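Long-range contacts in uncharacterized protein (Enterococcus faecalis, PDB 3CEX), which is of unknown function but belongs to the DinB superfamily of helical-bundle proteins, several members of which are metal-dependent enzymes: residues A[5-10]-A[120-125]; A[128-133]-A[143-148]. One frame throughout, in Å; residues are numbered along the deposited sequence.

In the fold
Interaction 1 packs the N-terminal turn against the last part of helix 104-124, and interaction 2 packs the loop that follows that helix against the start of helix 144-170. Their centres are 12 Å apart, about 17 and 19 Å from the centre of the chain and on the same side of it. Y121 and R144 join them in a probable hydrogen bond, OH to NH1 at 2.9 Å, and I125 CD1 rests on R144 CD at 3.5 Å. A second junction is apolar: V6 CG2 meets L130 CD1 at 3.8 Å. Both contacts also touch the second subunit, so this end of the bundle takes part in the dimer interface.

Interaction 1. Residues A[5-10]-A[120-125]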
loop_
_atom_site.group_PDB
_atom_site.type_symbol
_atom_site.label_atom_id
_atom_site.label_comp_id
_atom_site.label_asym_id
_atom_site.label_seq_id
_atom_site.Cartn_x
_atom_site.Cartn_y
_atom_site.Cartn_z
ATOM N N LYS A 5 -6.942 10.712 -18.204
ATOM C CA LYS A 5 -6.817 9.290 -18.389
ATOM C C LYS A 5 -7.373 8.524 -17.172
ATOM O O LYS A 5 -7.221 8.980 -16.022
ATOM C CB LYS A 5 -5.343 8.919 -18.608
ATOM C CG LYS A 5 -4.951 8.702 -20.058
ATOM C CD LYS A 5 -3.925 9.675 -20.573
ATOM C CE LYS A 5 -3.448 9.192 -21.947
ATOM N NZ LYS A 5 -2.339 10.032 -22.445
ATOM N N VAL A 6 -7.997 7.367 -17.437
ATOM C CA VAL A 6 -8.556 6.517 -16.380
ATOM C C VAL A 6 -7.455 5.878 -15.480
ATOM O O VAL A 6 -7.724 5.405 -14.370
ATOM C CB VAL A 6 -9.561 5.458 -16.957
ATOM C CG1 VAL A 6 -10.676 6.147 -17.792
ATOM C CG2 VAL A 6 -8.841 4.407 -17.782
ATOM N N THR A 7 -6.223 5.892 -15.963
ATOM C CA THR A 7 -5.074 5.382 -15.242
ATOM C C THR A 7 -4.264 6.478 -14.498
ATOM O O THR A 7 -3.276 6.162 -13.833
ATOM C CB THR A 7 -4.118 4.668 -16.235
ATOM O OG1 THR A 7 -3.701 5.598 -17.243
ATOM C CG2 THR A 7 -4.811 3.404 -16.912
ATOM N N GLN A 8 -4.638 7.752 -14.625
ATOM C CA GLN A 8 -3.807 8.834 -14.038
ATOM C C GLN A 8 -3.722 8.738 -12.506
ATOM O O GLN A 8 -2.621 8.848 -11.920
ATOM C CB GLN A 8 -4.283 10.241 -14.450
ATOM C CG GLN A 8 -3.674 11.369 -13.569
ATOM C CD GLN A 8 -3.838 12.771 -14.142
ATOM O OE1 GLN A 8 -4.248 12.948 -15.287
ATOM N NE2 GLN A 8 -3.531 13.778 -13.327
ATOM N N LEU A 9 -4.849 8.553 -11.841
ATOM C CA LEU A 9 -4.798 8.416 -10.376
ATOM C C LEU A 9 -3.960 7.203 -9.891
ATOM O O LEU A 9 -3.239 7.327 -8.888
ATOM C CB LEU A 9 -6.195 8.455 -9.732
ATOM C CG LEU A 9 -7.045 9.733 -9.856
ATOM C CD1 LEU A 9 -8.387 9.598 -9.129
ATOM C CD2 LEU A 9 -6.284 10.914 -9.336
ATOM N N SER A 10 -4.030 6.068 -10.591
ATOM C CA SER A 10 -3.162 4.899 -10.278
ATOM C C SER A 10 -1.696 5.232 -10.419
ATOM O O SER A 10 -0.861 4.808 -9.606
ATOM C CB SER A 10 -3.481 3.697 -11.190
ATOM O OG SER A 10 -4.826 3.289 -11.034
ATOM N N SER A 120 4.704 4.614 -18.311
ATOM C CA SER A 120 4.622 4.623 -19.753
ATOM C C SER A 120 3.507 3.711 -20.238
ATOM O O SER A 120 2.731 4.108 -21.077
ATOM C CB SER A 120 5.939 4.172 -20.380
ATOM O OG SER A 120 5.819 4.109 -21.798
ATOM N N TYR A 121 3.415 2.513 -19.679
ATOM C CA TYR A 121 2.364 1.589 -20.080
ATOM C C TYR A 121 0.998 2.187 -19.737
ATOM O O TYR A 121 0.089 2.199 -20.583
ATOM C CB TYR A 121 2.541 0.200 -19.434
ATOM C CG TYR A 121 1.548 -0.824 -19.959
ATOM C CD1 TYR A 121 1.793 -1.523 -21.132
ATOM C CD2 TYR A 121 0.365 -1.078 -19.297
ATOM C CE1 TYR A 121 0.871 -2.447 -21.629
ATOM C CE2 TYR A 121 -0.562 -2.001 -19.791
ATOM C CZ TYR A 121 -0.297 -2.669 -20.948
ATOM O OH TYR A 121 -1.223 -3.546 -21.428
ATOM N N LEU A 122 0.873 2.711 -18.518
ATOM C CA LEU A 122 -0.384 3.272 -18.039
ATOM C C LEU A 122 -0.836 4.437 -18.916
ATOM O O LEU A 122 -2.027 4.632 -19.146
ATOM C CB LEU A 122 -0.283 3.746 -16.572
ATOM C CG LEU A 122 -0.330 2.609 -15.537
ATOM C CD1 LEU A 122 -0.154 3.154 -14.133
ATOM C CD2 LEU A 122 -1.616 1.866 -15.640
ATOM N N ASP A 123 0.125 5.228 -19.358
ATOM C CA ASP A 123 -0.168 6.385 -20.193
ATOM C C ASP A 123 -0.584 6.014 -21.612
ATOM O O ASP A 123 -1.184 6.836 -22.313
ATOM C CB ASP A 123 1.047 7.298 -20.233
ATOM C CG ASP A 123 1.251 8.049 -18.933
ATOM O OD1 ASP A 123 0.228 8.274 -18.218
ATOM O OD2 ASP A 123 2.434 8.404 -18.613
ATOM N N GLN A 124 -0.244 4.804 -22.048
ATOM C CA GLN A 124 -0.507 4.393 -23.429
ATOM C C GLN A 124 -1.618 3.351 -23.565
ATOM O O GLN A 124 -2.170 3.183 -24.646
ATOM C CB GLN A 124 0.783 3.919 -24.102
ATOM C CG GLN A 124 1.828 5.033 -24.214
ATOM C CD GLN A 124 3.149 4.553 -24.796
ATOM O OE1 GLN A 124 4.190 4.614 -24.130
ATOM N NE2 GLN A 124 3.120 4.081 -26.037
ATOM N N ILE A 125 -1.972 2.673 -22.480
ATOM C CA ILE A 125 -3.062 1.715 -22.539
ATOM C C ILE A 125 -4.359 2.454 -22.917
ATOM O O ILE A 125 -4.635 3.523 -22.379
ATOM C CB ILE A 125 -3.208 0.934 -21.206
ATOM C CG1 ILE A 125 -4.033 -0.345 -21.404
ATOM C CG2 ILE A 125 -3.801 1.793 -20.137
ATOM C CD1 ILE A 125 -3.437 -1.305 -22.449
HETATM O O HOH W 1 -1.671 7.415 -16.732
#
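Two flat groups of the 120-125 segment receive the polar side of this contact: the carbonyl of L122 and the carboxylate of D123. T7 OG1 stands above the L122 carbonyl plane, 54° out of it, and donates to L122 O at 2.7 Å, so the bond is short but off the lone-pair direction. Water 1 donates to D123 OD1 at 2.6 Å and also to T7 OG1 at 2.8 Å, so the hydroxyl is donor and acceptor at once. With chi1 59°, OG1 sits between the T7 backbone N and carbonyl carbon, which leaves CG2 for the apolar side: it lies 3.8 Å from L122 CD2 and 3.7 Å from I125 CG2. K5 runs toward the D123 carbonyl, its chain bent at chi2, with CE 3.3 Å from D123 O. Its NZ stays 5.2 Å from D123 OD1, consistent with a loose electrostatic attraction. A type I turn from K5 to Q8 presents T7 just ahead of helix 8-25. L122 also packs on L148 of helix 144-170, and T7 and S10 lie against L9 of the second subunit; the contact thus ties the start of helix 8-25 to the last part of helix 104-124 beside the dimer interface.

Interaction 2. Residues A[128-133]-A[143-148]; sequences EQLSDV and TRQVRL
Backbone hydrogen bonds place the loop over the first turn of helix 144-170. R144 N donates to D132 O at 2.9 Å, almost along the C=O axis (166°), whereas Q145 N reaches L130 O at 3.2 Å in the carbonyl plane, on a lone pair. The first two amides of the helix are therefore taken by loop carbonyls. T143 supplies the N-cap: its OG1, held between its own N and carbonyl carbon, accepts from V146 N at 3.2 Å.

The charged contact is carried by R144. Its CG is anti to the backbone N (chi1 -163°) and the chain bends at chi3, laying the guanidinium beside D132. NE donates to Q129 O at 3.1 Å; this oxygen lies in the guanidinium plane, though NE itself stands above the Q129 carbonyl plane, and it also accepts from D132 N. NH2 forms the salt bridge to D132 OD2 at 3.2 Å. That oxygen uses its anti lone pair and sits somewhat out of the guanidinium plane, the carboxylate turned 82° against it. NH1 goes to Y121 of helix 104-124, so the three nitrogens have separate partners.

Apolar packing centres on L130, which crosses L148 at about a right angle, CD2 to CD1 3.5 Å.

The polar Q145 amide lies across the same leucine, its OE1 3.5 Å from L130 CB, while NE2 bonds to E12 of the second subunit.

V133 and T143 form an antiparallel non-hydrogen-bonded pair with CA atoms 4.2 Å apart, at the base of a two-stranded hairpin. The arrangement is that of a hairpin leading into an N-capped helix, here the last long helix of the four-helix bundle of the DinB superfamily.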
loop_
_atom_site.group_PDB
_atom_site.type_symbol
_atom_site.label_atom_id
_atom_site.label_comp_id
_atom_site.label_asym_id
_atom_site.label_seq_id
_atom_site.Cartn_x
_atom_site.Cartn_y
_atom_site.Cartn_z
ATOM N N GLU A 128 -10.435 0.693 -23.755
ATOM C CA GLU A 128 -11.097 -0.492 -24.293
ATOM C C GLU A 128 -10.291 -1.782 -24.021
ATOM O O GLU A 128 -10.861 -2.869 -23.902
ATOM C CB GLU A 128 -11.335 -0.317 -25.793
ATOM C CG GLU A 128 -12.424 0.714 -26.126
ATOM C CD GLU A 128 -12.020 2.205 -25.910
ATOM O OE1 GLU A 128 -10.832 2.504 -25.589
ATOM O OE2 GLU A 128 -12.916 3.078 -26.061
ATOM N N GLN A 129 -8.971 -1.642 -23.911
ATOM C CA GLN A 129 -8.079 -2.772 -23.648
ATOM C C GLN A 129 -8.151 -3.279 -22.205
ATOM O O GLN A 129 -7.722 -4.395 -21.935
ATOM C CB GLN A 129 -6.637 -2.401 -23.961
ATOM C CG GLN A 129 -6.356 -2.094 -25.398
ATOM C CD GLN A 129 -4.976 -1.490 -25.585
ATOM O OE1 GLN A 129 -4.685 -0.391 -25.090
ATOM N NE2 GLN A 129 -4.114 -2.200 -26.313
ATOM N N LEU A 130 -8.662 -2.461 -21.287
ATOM C CA LEU A 130 -8.675 -2.848 -19.877
ATOM C C LEU A 130 -9.555 -4.073 -19.579
ATOM O O LEU A 130 -9.295 -4.800 -18.632
ATOM C CB LEU A 130 -9.090 -1.675 -18.977
ATOM C CG LEU A 130 -8.093 -0.519 -18.844
ATOM C CD1 LEU A 130 -8.771 0.604 -18.058
ATOM C CD2 LEU A 130 -6.770 -0.975 -18.178
ATOM N N SER A 131 -10.576 -4.308 -20.402
ATOM C CA SER A 131 -11.458 -5.456 -20.203
ATOM C C SER A 131 -10.907 -6.748 -20.818
ATOM O O SER A 131 -11.523 -7.802 -20.679
ATOM C CB SER A 131 -12.858 -5.173 -20.776
ATOM O OG SER A 131 -12.800 -5.009 -22.174
ATOM N N ASP A 132 -9.784 -6.674 -21.523
ATOM C CA ASP A 132 -9.221 -7.864 -22.171
ATOM C C ASP A 132 -8.880 -8.964 -21.158
ATOM O O ASP A 132 -8.184 -8.697 -20.200
ATOM C CB ASP A 132 -7.925 -7.497 -22.881
ATOM C CG ASP A 132 -8.147 -6.672 -24.149
ATOM O OD1 ASP A 132 -9.313 -6.575 -24.623
ATOM O OD2 ASP A 132 -7.135 -6.156 -24.690
ATOM N N VAL A 133 -9.313 -10.197 -21.418
ATOM C CA VAL A 133 -8.902 -11.351 -20.611
ATOM C C VAL A 133 -7.463 -11.780 -20.951
ATOM O O VAL A 133 -7.149 -12.147 -22.085
ATOM C CB VAL A 133 -9.919 -12.534 -20.757
ATOM C CG1 VAL A 133 -9.412 -13.820 -20.086
ATOM C CG2 VAL A 133 -11.267 -12.133 -20.181
ATOM N N THR A 143 -8.189 -10.116 -16.108
ATOM C CA THR A 143 -8.169 -9.130 -17.163
ATOM C C THR A 143 -6.972 -8.224 -16.998
ATOM O O THR A 143 -6.305 -8.235 -15.963
ATOM C CB THR A 143 -9.403 -8.235 -17.047
ATOM O OG1 THR A 143 -9.397 -7.587 -15.752
ATOM C CG2 THR A 143 -10.706 -9.047 -17.237
ATOM N N ARG A 144 -6.720 -7.399 -18.010
ATOM C CA ARG A 144 -5.637 -6.437 -17.950
ATOM C C ARG A 144 -5.790 -5.555 -16.690
ATOM O O ARG A 144 -4.816 -5.262 -15.993
ATOM C CB ARG A 144 -5.650 -5.587 -19.208
ATOM C CG ARG A 144 -4.401 -4.816 -19.500
ATOM C CD ARG A 144 -4.476 -4.226 -20.911
ATOM N NE ARG A 144 -4.789 -5.236 -21.915
ATOM C CZ ARG A 144 -3.901 -6.023 -22.505
ATOM N NH1 ARG A 144 -2.610 -5.933 -22.235
ATOM N NH2 ARG A 144 -4.305 -6.899 -23.387
ATOM N N GLN A 145 -7.030 -5.155 -16.432
ATOM C CA GLN A 145 -7.360 -4.241 -15.364
ATOM C C GLN A 145 -7.000 -4.819 -14.005
ATOM O O GLN A 145 -6.366 -4.139 -13.193
ATOM C CB GLN A 145 -8.850 -3.926 -15.413
ATOM C CG GLN A 145 -9.283 -2.943 -14.352
ATOM C CD GLN A 145 -10.581 -2.263 -14.725
ATOM O OE1 GLN A 145 -10.734 -1.813 -15.864
ATOM N NE2 GLN A 145 -11.508 -2.157 -13.768
ATOM N N VAL A 146 -7.362 -6.087 -13.793
ATOM C CA VAL A 146 -7.066 -6.798 -12.544
ATOM C C VAL A 146 -5.547 -6.864 -12.315
ATOM O O VAL A 146 -5.041 -6.619 -11.215
ATOM C CB VAL A 146 -7.729 -8.198 -12.552
ATOM C CG1 VAL A 146 -7.150 -9.097 -11.459
ATOM C CG2 VAL A 146 -9.256 -8.062 -12.365
ATOM N N ARG A 147 -4.801 -7.112 -13.389
ATOM C CA ARG A 147 -3.359 -7.254 -13.282
ATOM C C ARG A 147 -2.709 -5.907 -12.946
ATOM O O ARG A 147 -1.803 -5.852 -12.110
ATOM C CB ARG A 147 -2.850 -7.841 -14.579
ATOM C CG ARG A 147 -1.412 -7.949 -14.767
ATOM C CD ARG A 147 -0.764 -8.973 -13.861
ATOM N NE ARG A 147 -1.529 -10.177 -13.529
ATOM C CZ ARG A 147 -1.467 -11.346 -14.164
ATOM N NH1 ARG A 147 -0.752 -11.509 -15.258
ATOM N NH2 ARG A 147 -2.160 -12.368 -13.699
ATOM N N LEU A 148 -3.182 -4.839 -13.583
ATOM C CA LEU A 148 -2.731 -3.484 -13.295
ATOM C C LEU A 148 -3.019 -3.052 -11.861
ATOM O O LEU A 148 -2.176 -2.444 -11.233
ATOM C CB LEU A 148 -3.362 -2.478 -14.266
ATOM C CG LEU A 148 -2.832 -2.578 -15.717
ATOM C CD1 LEU A 148 -3.627 -1.702 -16.704
ATOM C CD2 LEU A 148 -1.315 -2.242 -15.752
#